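Local structure of kelch repeat and BTB domain-containing protein A55 (Vaccinia virus WR, 6I2M) at residues Leu84-Asp89 against Ile107-Asn112; Asp125-Ala130 against Lys137-Ser142; Ser24-Asp29 against Glu59-Leu64; Asn73-Tyr78 against Leu101-Ala106; Asn149-Ile154 against Pro185-Lys190. The protein probably serves as a substrate-specific adapter of CUL3-containing E3 ubiquitin ligases, its BTB domain binding CUL3 so that host proteins are ubiquitinated and degraded. One frame throughout, in Å; residues are numbered along the deposited sequence.

Interaction 1. Residues Leu84-Asp89 against Ile107-Asn112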
# COMPACT_ATOMS: atom_id res chain seq x y z
N LEU A 84 2.18 4.47 13.96
CA LEU A 84 3.04 4.38 15.14
C LEU A 84 2.58 5.28 16.29
O LEU A 84 2.52 6.50 16.13
CB LEU A 84 4.51 4.66 14.76
CG LEU A 84 5.60 3.94 15.55
CD1 LEU A 84 5.62 2.44 15.25
CD2 LEU A 84 6.96 4.51 15.22
N SER A 85 2.24 4.67 17.44
CA SER A 85 1.79 5.36 18.65
C SER A 85 3.02 5.80 19.46
O SER A 85 3.39 5.15 20.45
CB SER A 85 0.85 4.48 19.47
OG SER A 85 -0.29 4.10 18.72
N LEU A 86 3.68 6.87 19.00
CA LEU A 86 4.90 7.43 19.57
C LEU A 86 4.70 8.08 20.95
O LEU A 86 3.81 8.91 21.12
CB LEU A 86 5.53 8.46 18.61
CG LEU A 86 5.83 7.98 17.18
CD1 LEU A 86 5.20 8.90 16.16
CD2 LEU A 86 7.32 7.88 16.94
N THR A 87 5.54 7.68 21.93
CA THR A 87 5.59 8.21 23.30
C THR A 87 7.05 8.39 23.72
O THR A 87 7.89 7.59 23.32
CB THR A 87 4.80 7.34 24.30
OG1 THR A 87 5.17 5.97 24.16
CG2 THR A 87 3.29 7.49 24.17
N ASN A 88 7.33 9.41 24.55
CA ASN A 88 8.67 9.79 25.05
C ASN A 88 9.52 8.62 25.59
O ASN A 88 10.75 8.68 25.51
CB ASN A 88 8.55 10.89 26.11
CG ASN A 88 9.86 11.51 26.54
OD1 ASN A 88 10.60 12.08 25.73
ND2 ASN A 88 10.16 11.42 27.82
N ASP A 89 8.88 7.57 26.13
CA ASP A 89 9.57 6.41 26.71
C ASP A 89 9.99 5.34 25.69
O ASP A 89 11.07 4.77 25.83
CB ASP A 89 8.74 5.78 27.84
CG ASP A 89 8.50 6.72 29.02
OD1 ASP A 89 9.47 7.01 29.75
OD2 ASP A 89 7.35 7.15 29.20
N ILE A 107 12.51 5.96 10.61
CA ILE A 107 13.65 6.72 11.13
C ILE A 107 13.35 8.23 11.13
O ILE A 107 13.77 8.93 12.05
CB ILE A 107 15.01 6.35 10.45
CG1 ILE A 107 16.22 6.72 11.34
CG2 ILE A 107 15.14 6.91 9.02
CD1 ILE A 107 17.53 5.98 11.03
N THR A 108 12.59 8.71 10.12
CA THR A 108 12.19 10.12 10.00
C THR A 108 11.11 10.49 11.01
O THR A 108 11.24 11.50 11.69
CB THR A 108 11.83 10.49 8.55
OG1 THR A 108 10.86 9.57 8.05
CG2 THR A 108 13.04 10.54 7.62
N GLU A 109 10.05 9.65 11.13
CA GLU A 109 8.93 9.84 12.06
C GLU A 109 9.38 9.88 13.53
O GLU A 109 8.83 10.65 14.32
CB GLU A 109 7.84 8.78 11.84
CG GLU A 109 6.47 9.18 12.37
CD GLU A 109 5.33 8.26 11.99
OE1 GLU A 109 4.82 7.55 12.89
OE2 GLU A 109 4.94 8.26 10.80
N CYS A 110 10.40 9.06 13.88
CA CYS A 110 10.97 9.00 15.23
C CYS A 110 11.83 10.23 15.52
O CYS A 110 11.69 10.82 16.59
CB CYS A 110 11.73 7.70 15.45
SG CYS A 110 10.68 6.25 15.66
N GLU A 111 12.72 10.61 14.57
CA GLU A 111 13.61 11.77 14.69
C GLU A 111 12.81 13.07 14.81
O GLU A 111 13.14 13.90 15.66
CB GLU A 111 14.58 11.86 13.50
CG GLU A 111 15.81 10.98 13.65
CD GLU A 111 16.91 11.18 12.62
OE1 GLU A 111 16.58 11.42 11.43
OE2 GLU A 111 18.09 11.08 13.00
N ASN A 112 11.74 13.22 14.00
CA ASN A 112 10.85 14.39 14.00
C ASN A 112 10.11 14.55 15.33
O ASN A 112 9.93 15.67 15.79
CB ASN A 112 9.86 14.36 12.83
CG ASN A 112 10.47 14.58 11.47
OD1 ASN A 112 11.63 15.00 11.31
ND2 ASN A 112 9.70 14.30 10.43

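Interaction 2. Residues Asp125-Ala130 against Lys137-Ser142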
# COMPACT_ATOMS: atom_id res chain seq x y z
N ASP A 125 18.71 13.19 28.63
CA ASP A 125 18.69 11.76 28.35
C ASP A 125 18.99 11.44 26.88
O ASP A 125 19.69 10.46 26.60
CB ASP A 125 17.34 11.15 28.78
CG ASP A 125 17.22 9.65 28.61
OD1 ASP A 125 18.16 8.92 29.00
OD2 ASP A 125 16.17 9.19 28.10
N PHE A 126 18.48 12.27 25.94
CA PHE A 126 18.67 12.09 24.50
C PHE A 126 20.10 12.35 24.01
O PHE A 126 20.46 11.86 22.94
CB PHE A 126 17.65 12.91 23.70
CG PHE A 126 16.26 12.31 23.67
CD1 PHE A 126 15.99 11.19 22.89
CD2 PHE A 126 15.23 12.87 24.41
CE1 PHE A 126 14.70 10.63 22.88
CE2 PHE A 126 13.95 12.31 24.39
CZ PHE A 126 13.69 11.20 23.62
N TYR A 127 20.91 13.10 24.79
CA TYR A 127 22.30 13.39 24.43
C TYR A 127 23.19 12.16 24.62
O TYR A 127 23.95 11.82 23.71
CB TYR A 127 22.85 14.60 25.22
CG TYR A 127 24.34 14.83 25.06
CD1 TYR A 127 24.86 15.47 23.95
CD2 TYR A 127 25.23 14.41 26.05
CE1 TYR A 127 26.23 15.68 23.80
CE2 TYR A 127 26.60 14.60 25.91
CZ TYR A 127 27.10 15.24 24.79
OH TYR A 127 28.45 15.44 24.65
N ILE A 128 23.10 11.50 25.80
CA ILE A 128 23.85 10.29 26.16
C ILE A 128 23.47 9.14 25.20
O ILE A 128 24.32 8.32 24.85
CB ILE A 128 23.65 9.92 27.67
CG1 ILE A 128 23.86 11.15 28.59
CG2 ILE A 128 24.58 8.76 28.10
CD1 ILE A 128 23.17 11.08 29.97
N TYR A 129 22.19 9.12 24.76
CA TYR A 129 21.64 8.16 23.81
C TYR A 129 22.28 8.32 22.43
O TYR A 129 22.78 7.34 21.87
CB TYR A 129 20.10 8.32 23.73
CG TYR A 129 19.47 7.63 22.54
CD1 TYR A 129 19.35 6.25 22.49
CD2 TYR A 129 19.00 8.37 21.45
CE1 TYR A 129 18.78 5.61 21.39
CE2 TYR A 129 18.43 7.74 20.35
CZ TYR A 129 18.32 6.36 20.32
OH TYR A 129 17.76 5.72 19.24
N ALA A 130 22.28 9.56 21.88
CA ALA A 130 22.86 9.89 20.58
C ALA A 130 24.39 9.78 20.55
O ALA A 130 24.97 9.59 19.48
CB ALA A 130 22.41 11.28 20.16
N LYS A 137 22.81 14.21 14.42
CA LYS A 137 21.66 15.09 14.21
C LYS A 137 21.01 15.43 15.56
O LYS A 137 20.83 16.61 15.87
CB LYS A 137 20.65 14.44 13.26
CG LYS A 137 19.55 15.38 12.76
CD LYS A 137 18.52 14.64 11.94
CE LYS A 137 17.41 15.55 11.49
NZ LYS A 137 16.38 14.82 10.70
N ILE A 138 20.67 14.40 16.36
CA ILE A 138 20.05 14.56 17.68
C ILE A 138 21.13 14.96 18.71
O ILE A 138 20.82 15.75 19.61
CB ILE A 138 19.20 13.31 18.07
CG1 ILE A 138 17.99 13.17 17.10
CG2 ILE A 138 18.71 13.36 19.54
CD1 ILE A 138 17.36 11.78 17.03
N GLU A 139 22.38 14.48 18.55
CA GLU A 139 23.52 14.79 19.43
C GLU A 139 23.80 16.29 19.52
O GLU A 139 24.10 16.78 20.61
CB GLU A 139 24.79 14.04 18.99
CG GLU A 139 25.62 13.52 20.15
CD GLU A 139 26.83 14.35 20.56
OE1 GLU A 139 26.93 15.52 20.14
OE2 GLU A 139 27.67 13.82 21.32
N SER A 140 23.69 17.01 18.39
CA SER A 140 23.89 18.46 18.31
C SER A 140 22.69 19.22 18.88
O SER A 140 22.88 20.21 19.59
CB SER A 140 24.16 18.89 16.88
OG SER A 140 25.33 18.30 16.36
N ALA A 141 21.46 18.74 18.59
CA ALA A 141 20.19 19.34 19.04
C ALA A 141 19.98 19.22 20.55
O ALA A 141 19.53 20.19 21.18
CB ALA A 141 19.03 18.73 18.29
N SER A 142 20.30 18.05 21.13
CA SER A 142 20.18 17.78 22.57
C SER A 142 21.23 18.58 23.34
O SER A 142 20.96 19.02 24.45
CB SER A 142 20.35 16.29 22.86
OG SER A 142 19.35 15.53 22.21

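Interaction 3. Residues Ser24-Asp29 against Glu59-Leu64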
# COMPACT_ATOMS: atom_id res chain seq x y z
N SER A 24 9.04 -15.73 9.37
CA SER A 24 8.83 -15.62 10.82
C SER A 24 10.05 -14.98 11.49
O SER A 24 11.19 -15.37 11.21
CB SER A 24 8.55 -16.99 11.42
OG SER A 24 7.45 -17.64 10.81
N ILE A 25 9.81 -13.99 12.36
CA ILE A 25 10.86 -13.28 13.11
C ILE A 25 10.86 -13.77 14.56
O ILE A 25 9.83 -13.71 15.23
CB ILE A 25 10.74 -11.74 12.96
CG1 ILE A 25 10.91 -11.32 11.48
CG2 ILE A 25 11.77 -11.01 13.85
CD1 ILE A 25 10.12 -10.10 11.05
N VAL A 26 12.01 -14.28 15.02
CA VAL A 26 12.20 -14.83 16.36
C VAL A 26 13.06 -13.90 17.23
O VAL A 26 14.22 -13.61 16.90
CB VAL A 26 12.73 -16.29 16.32
CG1 VAL A 26 13.11 -16.80 17.71
CG2 VAL A 26 11.72 -17.22 15.66
N ILE A 27 12.48 -13.44 18.35
CA ILE A 27 13.12 -12.60 19.36
C ILE A 27 13.00 -13.36 20.69
O ILE A 27 11.94 -13.34 21.32
CB ILE A 27 12.54 -11.15 19.42
CG1 ILE A 27 12.60 -10.46 18.04
CG2 ILE A 27 13.24 -10.30 20.48
CD1 ILE A 27 11.32 -9.78 17.64
N ASN A 28 14.09 -14.07 21.06
CA ASN A 28 14.22 -14.91 22.26
C ASN A 28 13.20 -16.07 22.28
O ASN A 28 13.57 -17.20 21.92
CB ASN A 28 14.20 -14.09 23.56
CG ASN A 28 15.32 -13.09 23.69
OD1 ASN A 28 16.51 -13.45 23.74
ND2 ASN A 28 14.98 -11.82 23.76
N ASP A 29 11.94 -15.80 22.67
CA ASP A 29 10.86 -16.80 22.75
C ASP A 29 9.58 -16.36 22.00
O ASP A 29 8.65 -17.15 21.87
CB ASP A 29 10.54 -17.14 24.22
CG ASP A 29 11.68 -17.81 24.95
OD1 ASP A 29 12.03 -18.96 24.60
OD2 ASP A 29 12.23 -17.19 25.89
N GLU A 59 15.35 -18.73 3.54
CA GLU A 59 14.98 -19.25 4.86
C GLU A 59 13.58 -18.77 5.29
O GLU A 59 13.10 -17.75 4.81
CB GLU A 59 16.06 -18.94 5.92
CG GLU A 59 16.13 -17.49 6.38
CD GLU A 59 17.27 -17.10 7.30
OE1 GLU A 59 18.11 -17.98 7.62
OE2 GLU A 59 17.33 -15.92 7.70
N TYR A 60 12.95 -19.52 6.21
CA TYR A 60 11.62 -19.23 6.75
C TYR A 60 11.70 -18.53 8.12
O TYR A 60 10.74 -17.87 8.52
CB TYR A 60 10.81 -20.54 6.86
CG TYR A 60 9.30 -20.36 6.84
CD1 TYR A 60 8.57 -20.21 8.01
CD2 TYR A 60 8.60 -20.40 5.63
CE1 TYR A 60 7.19 -20.07 7.99
CE2 TYR A 60 7.21 -20.27 5.60
CZ TYR A 60 6.51 -20.10 6.79
OH TYR A 60 5.14 -19.96 6.76
N GLU A 61 12.85 -18.65 8.82
CA GLU A 61 13.06 -18.09 10.16
C GLU A 61 14.24 -17.11 10.23
O GLU A 61 15.33 -17.43 9.76
CB GLU A 61 13.25 -19.23 11.16
CG GLU A 61 13.04 -18.84 12.61
CD GLU A 61 13.34 -19.94 13.61
OE1 GLU A 61 12.53 -20.90 13.70
OE2 GLU A 61 14.37 -19.85 14.30
N VAL A 62 14.01 -15.92 10.83
CA VAL A 62 15.02 -14.86 11.03
C VAL A 62 15.14 -14.59 12.54
O VAL A 62 14.14 -14.26 13.18
CB VAL A 62 14.71 -13.56 10.22
CG1 VAL A 62 15.78 -12.50 10.45
CG2 VAL A 62 14.57 -13.85 8.74
N ASN A 63 16.36 -14.72 13.10
CA ASN A 63 16.62 -14.50 14.52
C ASN A 63 17.18 -13.10 14.81
O ASN A 63 18.31 -12.79 14.43
CB ASN A 63 17.53 -15.61 15.09
CG ASN A 63 17.65 -15.63 16.60
OD1 ASN A 63 16.77 -15.20 17.35
ND2 ASN A 63 18.76 -16.17 17.09
N LEU A 64 16.37 -12.26 15.47
CA LEU A 64 16.73 -10.89 15.84
C LEU A 64 16.55 -10.68 17.36
O LEU A 64 15.92 -9.71 17.79
CB LEU A 64 15.91 -9.86 15.02
CG LEU A 64 16.17 -9.79 13.51
CD1 LEU A 64 15.00 -9.15 12.79
CD2 LEU A 64 17.46 -9.04 13.20

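Interaction 4. Residues Asn73-Tyr78 against Leu101-Ala106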
# COMPACT_ATOMS: atom_id res chain seq x y z
N ASN A 73 7.94 -5.45 16.86
CA ASN A 73 6.51 -5.70 16.65
C ASN A 73 5.76 -4.46 16.15
O ASN A 73 4.99 -4.56 15.19
CB ASN A 73 5.86 -6.26 17.92
CG ASN A 73 4.45 -6.77 17.71
OD1 ASN A 73 4.22 -7.87 17.21
ND2 ASN A 73 3.47 -5.96 18.10
N ASP A 74 5.99 -3.29 16.79
CA ASP A 74 5.37 -2.02 16.42
C ASP A 74 5.90 -1.49 15.09
O ASP A 74 5.15 -0.83 14.36
CB ASP A 74 5.52 -0.98 17.53
CG ASP A 74 4.69 -1.23 18.78
OD1 ASP A 74 3.85 -2.16 18.76
OD2 ASP A 74 4.87 -0.50 19.77
N LEU A 75 7.17 -1.79 14.77
CA LEU A 75 7.80 -1.39 13.51
C LEU A 75 7.22 -2.18 12.34
O LEU A 75 7.04 -1.61 11.27
CB LEU A 75 9.33 -1.53 13.56
CG LEU A 75 10.08 -0.39 14.25
CD1 LEU A 75 11.46 -0.82 14.66
CD2 LEU A 75 10.18 0.83 13.36
N ILE A 76 6.89 -3.47 12.56
CA ILE A 76 6.24 -4.33 11.55
C ILE A 76 4.81 -3.80 11.35
O ILE A 76 4.36 -3.69 10.22
CB ILE A 76 6.29 -5.84 11.92
CG1 ILE A 76 7.75 -6.35 11.93
CG2 ILE A 76 5.44 -6.70 10.96
CD1 ILE A 76 8.00 -7.52 12.86
N ASP A 77 4.14 -3.39 12.46
CA ASP A 77 2.80 -2.79 12.43
C ASP A 77 2.83 -1.47 11.65
O ASP A 77 1.86 -1.15 10.96
CB ASP A 77 2.27 -2.56 13.86
CG ASP A 77 1.88 -3.81 14.63
OD1 ASP A 77 1.49 -4.81 13.98
OD2 ASP A 77 1.93 -3.78 15.88
N TYR A 78 3.96 -0.73 11.73
CA TYR A 78 4.18 0.52 11.00
C TYR A 78 4.39 0.24 9.50
O TYR A 78 3.94 1.04 8.68
CB TYR A 78 5.36 1.31 11.59
CG TYR A 78 5.58 2.66 10.93
CD1 TYR A 78 4.74 3.74 11.21
CD2 TYR A 78 6.62 2.86 10.04
CE1 TYR A 78 4.93 4.98 10.60
CE2 TYR A 78 6.82 4.10 9.42
CZ TYR A 78 5.97 5.16 9.71
OH TYR A 78 6.17 6.38 9.12
N LEU A 101 17.62 -1.85 11.14
CA LEU A 101 16.84 -2.42 10.04
C LEU A 101 16.77 -1.49 8.81
O LEU A 101 16.34 -1.92 7.74
CB LEU A 101 15.44 -2.85 10.51
CG LEU A 101 15.39 -4.00 11.53
CD1 LEU A 101 14.09 -3.98 12.31
CD2 LEU A 101 15.59 -5.36 10.86
N GLN A 102 17.21 -0.22 8.98
CA GLN A 102 17.28 0.84 7.97
C GLN A 102 15.95 1.11 7.25
O GLN A 102 15.87 1.05 6.02
CB GLN A 102 18.43 0.60 6.98
CG GLN A 102 19.81 0.98 7.53
CD GLN A 102 20.03 2.47 7.70
OE1 GLN A 102 19.48 3.31 6.97
NE2 GLN A 102 20.86 2.83 8.66
N ILE A 103 14.91 1.42 8.04
CA ILE A 103 13.58 1.80 7.54
C ILE A 103 13.49 3.33 7.54
O ILE A 103 13.46 3.95 8.61
CB ILE A 103 12.39 1.06 8.24
CG1 ILE A 103 11.03 1.71 7.87
CG2 ILE A 103 12.59 0.94 9.76
CD1 ILE A 103 9.80 0.90 8.16
N GLY A 104 13.51 3.91 6.34
CA GLY A 104 13.47 5.36 6.12
C GLY A 104 12.22 6.05 6.61
O GLY A 104 12.28 7.17 7.12
N SER A 105 11.07 5.37 6.45
CA SER A 105 9.74 5.84 6.84
C SER A 105 9.59 5.99 8.36
O SER A 105 8.90 6.90 8.82
CB SER A 105 8.68 4.89 6.31
OG SER A 105 8.68 4.86 4.89
N ALA A 106 10.24 5.10 9.12
CA ALA A 106 10.20 5.08 10.59
C ALA A 106 11.32 5.90 11.24
O ALA A 106 11.09 6.45 12.31
CB ALA A 106 10.23 3.66 11.09

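Interaction 5. Residues Asn149-Ile154 against Pro185-Lys190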
# COMPACT_ATOMS: atom_id res chain seq x y z
N ASN A 149 19.42 25.34 28.96
CA ASN A 149 18.76 24.99 30.23
C ASN A 149 19.78 24.44 31.26
O ASN A 149 19.39 23.73 32.19
CB ASN A 149 17.63 23.98 29.98
CG ASN A 149 16.50 24.49 29.11
OD1 ASN A 149 15.75 25.39 29.49
ND2 ASN A 149 16.36 23.91 27.93
N ILE A 150 21.07 24.82 31.10
CA ILE A 150 22.22 24.40 31.91
C ILE A 150 22.01 24.56 33.44
O ILE A 150 22.21 23.59 34.17
CB ILE A 150 23.54 25.09 31.41
CG1 ILE A 150 24.78 24.61 32.21
CG2 ILE A 150 23.43 26.63 31.36
CD1 ILE A 150 26.13 24.76 31.49
N LEU A 151 21.60 25.76 33.91
CA LEU A 151 21.41 26.04 35.34
C LEU A 151 20.19 25.35 35.95
O LEU A 151 20.12 25.20 37.17
CB LEU A 151 21.41 27.55 35.62
CG LEU A 151 22.72 28.31 35.36
CD1 LEU A 151 22.54 29.80 35.53
CD2 LEU A 151 23.86 27.82 36.25
N ARG A 152 19.24 24.91 35.11
CA ARG A 152 18.04 24.19 35.54
C ARG A 152 18.36 22.69 35.64
O ARG A 152 17.75 21.99 36.45
CB ARG A 152 16.90 24.38 34.53
CG ARG A 152 16.22 25.74 34.59
CD ARG A 152 15.19 25.85 33.48
NE ARG A 152 14.43 27.10 33.56
CZ ARG A 152 13.52 27.47 32.66
NH1 ARG A 152 13.24 26.69 31.62
NH2 ARG A 152 12.87 28.62 32.81
N LEU A 153 19.31 22.22 34.81
CA LEU A 153 19.72 20.82 34.71
C LEU A 153 20.79 20.37 35.72
O LEU A 153 20.92 19.17 35.94
CB LEU A 153 20.17 20.49 33.28
CG LEU A 153 19.06 20.41 32.23
CD1 LEU A 153 19.62 20.53 30.83
CD2 LEU A 153 18.26 19.13 32.38
N ILE A 154 21.53 21.32 36.34
CA ILE A 154 22.56 21.00 37.34
C ILE A 154 21.96 20.39 38.62
O ILE A 154 22.65 19.67 39.35
CB ILE A 154 23.53 22.18 37.65
CG1 ILE A 154 22.77 23.44 38.16
CG2 ILE A 154 24.42 22.50 36.45
CD1 ILE A 154 23.57 24.36 39.08
N PRO A 185 32.56 27.48 37.07
CA PRO A 185 33.14 26.62 38.13
C PRO A 185 32.09 26.06 39.09
O PRO A 185 32.28 24.97 39.63
CB PRO A 185 34.13 27.55 38.85
CG PRO A 185 34.26 28.77 37.98
CD PRO A 185 32.95 28.89 37.28
N LEU A 186 30.97 26.80 39.29
CA LEU A 186 29.85 26.39 40.15
C LEU A 186 29.10 25.19 39.56
O LEU A 186 28.55 24.38 40.31
CB LEU A 186 28.88 27.56 40.41
CG LEU A 186 29.44 28.76 41.19
CD1 LEU A 186 28.69 30.03 40.82
CD2 LEU A 186 29.39 28.53 42.69
N ILE A 187 29.07 25.08 38.21
CA ILE A 187 28.45 23.98 37.46
C ILE A 187 29.31 22.71 37.66
O ILE A 187 28.76 21.63 37.85
CB ILE A 187 28.25 24.38 35.96
CG1 ILE A 187 27.14 25.46 35.82
CG2 ILE A 187 27.93 23.16 35.07
CD1 ILE A 187 27.32 26.45 34.66
N LEU A 188 30.65 22.88 37.66
CA LEU A 188 31.64 21.82 37.88
C LEU A 188 31.52 21.25 39.30
O LEU A 188 31.61 20.04 39.47
CB LEU A 188 33.06 22.36 37.62
CG LEU A 188 34.23 21.37 37.70
CD1 LEU A 188 34.40 20.59 36.41
CD2 LEU A 188 35.52 22.09 38.02
N ILE A 189 31.29 22.14 40.31
CA ILE A 189 31.11 21.77 41.72
C ILE A 189 29.86 20.89 41.88
O ILE A 189 29.95 19.83 42.51
CB ILE A 189 31.12 23.03 42.65
CG1 ILE A 189 32.53 23.65 42.71
CG2 ILE A 189 30.60 22.70 44.07
CD1 ILE A 189 32.58 25.16 43.04
N LYS A 190 28.73 21.30 41.27
CA LYS A 190 27.46 20.57 41.29
C LYS A 190 27.56 19.18 40.64
O LYS A 190 26.86 18.26 41.07
CB LYS A 190 26.32 21.39 40.67
CG LYS A 190 25.76 22.47 41.59
CD LYS A 190 24.64 21.95 42.50
CE LYS A 190 24.09 23.01 43.42
NZ LYS A 190 23.18 23.95 42.72

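Interaction 1. Residues Leu84-Asp89 against Ile107-Asn112
Two leucines of the loop between helices 69-79 and 91-101 lean on one side of helix 104-116, in a contact made by van der Waals touch alone. The tight part lies where Glu109 meets them. Its CG is anti to the backbone N (chi1 -159°), and its extended chain crosses Leu86 obliquely, with Glu109 CG 4.0 Å from Leu86 CD1. Glu109 OE1 touches both leucines, at 3.5 Å from Leu84 CB and 3.6 Å from Leu86 CD1. Leu86 has CG anti to its carbonyl carbon (chi1 -55°), which spreads its fork over two helix residues. The buried sulfur of Cys110 receives one methyl from each leucine, Leu86 CD2 at 3.9 Å from SG and Leu84 CD2 at 4.1 Å from SG. Val91 and Ile94 of helix 91-101 extend the apolar cluster beyond Leu86 and Cys110. The looser side begins at Ser85, the centre of an inverse gamma turn closed by a weak hydrogen bond from Leu86 N to Leu84 O; the turn aims both leucines at the helix and sends the exposed Ser85 side chain away from it. Glu109 OE2 is probably hydrogen-bonded to Tyr78 OH and is bonded to Met1 N of the second subunit, partners that probably favour its charged form. From Thr87 on, the loop leaves this helix; Thr87 and Asp89 are exposed, Asn88 only partly so. A loop joining two helices and pinned by two leucines to helix 104-116, the second helix after it, is part of the helical layer of the BTB/POZ fold.

Interaction 2. Residues Asp125-Ala130 against Lys137-Ser142
Tyr127 carries its ring with CG anti to the backbone N (chi1 171°), and Glu139 folds its chain at chi2, so that ring and carboxylate run side by side and point the same way. They sit on one flank of a nearly antiparallel helical hairpin of the BACK domain, formed by helices 120-132 and 136-147; the axes of segments 125-130 and 137-142 make 148° between their N-to-C directions and approach to 8.3 Å. Ring and carboxylate planes are turned 45° apart, and the closest touch is Tyr127 CE1 to Glu139 OE2 at 3.4 Å. The backbone Glu139 O lies in the plane of the ring at its edge, 3.7 Å from Tyr127 CD1. The charge of Glu139 is met outside the hairpin, where OE1 forms a salt bridge with Lys169 of helix 164-171; the nearby Asp131 would tend to weigh against the ionised form. Small residues, Ala130 and Ser142, lie where the helices come closest. Ala130 CB abuts the backbone, 3.6 Å from Glu139 N, and also faces Ile138 CG2 at 4.3 Å. Ser142 CB packs on Tyr127 CB at 3.8 Å. Of the Phe126 side chain, CB does the touching, while the ring leads off towards Ile114 of helix 104-116. The Ser142 hydroxyl is turned back into its own helix, with OG anti to the carbonyl carbon, and its proton goes to Ile138 O at 3.0 Å. That carbonyl also accepts from Ser142 N, the hydroxyl approaching from above the carbonyl plane. In this posture Ser142 OG presses against Phe126 CB at 3.5 Å.

Interaction 3. Residues Ser24-Asp29 against Glu59-Leu64
Four backbone hydrogen bonds tie strand 23-27, the central strand of the mixed three-stranded sheet of the BTB fold, to strand 61-63 in parallel. Ser24 and Val26 each use both N and O. Ser24 N donates to Tyr60 O at 2.9 Å, a somewhat bent bond, and Ser24 O receives Val62 N at 2.9 Å. Val26 N to Val62 O, at 2.8 Å, is almost straight (176° at the hydrogen), and Leu64 N closes the set on Val26 O at 2.9 Å, in the carbonyl plane. The intervening Ile25 turns its polar backbone to Ile32 of strand 30-34, though its CA still approaches Val62 O in a CA-H...O contact of 3.4 Å. Side chains leave the sheet on two faces. On that of Ser24, Val26 and Glu61, Val26 CG2 meets Glu61 CG at 3.7 Å, the extended glutamate crossing it obliquely on its way to a salt bridge with Arg31; Ser24 OG is hydrogen-bonded to Asn33. On the face of Ile25 and Val62, Ile25 packs against Ile76 and Phe46, joining sheet to helices. Another protein chain packs on Val62 and Leu64, consistent with the CUL3-binding role of the domain. Leu64 CD1 reaches back across the strands to Ile25 CG2 at 3.9 Å, and at the far end Ile27 CG1 lies 3.4 Å from Leu64 O.

Interaction 4. Residues Asn73-Tyr78 against Leu101-Ala106
The ring of Tyr78 presents an edge to the start of helix 104-116, with the Ser105 carbonyl carbon and Ile103 CD1 both near its plane; this is packing of helix 69-79 on the turn and first residues of helix 104-116 within the BTB fold. CG is anti to the backbone N (chi1 -176°), which sends the ring out from helix 69-79 along the partner backbone. Its CE2 lies 3.5 Å from Ser105 C, and CD2 is 4.2 Å from Ile103 CD1. At the tip, Tyr78 OH comes within 2.8 Å of Ser105 O; its one proton has another acceptor in reach, so this bond is not settled. Met1 of the second subunit also packs against Tyr78. Ile103 occupies the N-cap position, just after Gln102 breaks the preceding helix with a positive phi, and this turn swings its side chain towards helix 69-79. Leu75, buried and flanked by Ile94 and Ala98 of helix 91-101, completes the contact. Ala106 CB is wedged between tyrosine and leucine, 3.8 Å from Tyr78 CE2 and 3.6 Å from Leu75 CD2, and the same leucine methyl touches Ile103 CG2 at 4.3 Å.

Interaction 5. Residues Asn149-Ile154 against Pro185-Lys190
Ile187 is the hub of this buried contact, and three side chains of 149-154 cross it at about right angles. Its CG1 is anti to the carbonyl carbon (chi1 -70°), which drives CD1 between the ends of two residues: Ile150 CD1 at 3.8 Å from Ile187 CD1, and Leu151 CD2 at 4.0 Å from the same methyl. The CG2 branch, anti to the backbone N, meets Ile154 CG2, methyl to methyl, at 3.8 Å. Ile154 holds CG1 in the crowded position between its backbone N and carbonyl carbon (chi1 58°); this leaves CG2 for Ile187 and turns CD1 towards Lys190. The lysine crosses Ile154 at about a right angle too. Bent at chi2 and chi4, its chain folds round the isoleucine end, with Lys190 CG 3.8 Å and NZ 3.7 Å from Ile154 CD1. Its ammonium group is hydrogen-bonded to Asn155 OD1, which fixes the bent end beside the apolar cluster. Phe159 adds to Ile154, and Ile178 to both Ile150 and Leu151. The contact thus joins the short helix 150-153 to helix 184-195 within the BACK domain, while Leu153, which takes no part here, packs on Cys123 and Ile124 of helix 120-132.

The contacts follow the length of the chain from BTB to BACK domain. Interaction 3, in the sheet, touches interaction 4 through Ile25 CD1 and Ile76 CD1, 3.8 Å apart. Interactions 4 and 1 share helix 104-116, their centres 11 Å apart, and both meet the second subunit. Interaction 1 then reaches into the BACK helices of interaction 2, where Glu111 CG lies 3.8 Å from Ile138 CD1 and Asn88 OD1 lies 3.6 Å from Phe126 CE2. Interaction 5 is the outlying one, about 18 Å from interaction 2 and 47 Å from interaction 3, centre to centre. Another protein chain packs beside interaction 3, so the presumed CUL3 side lies far from the BACK end.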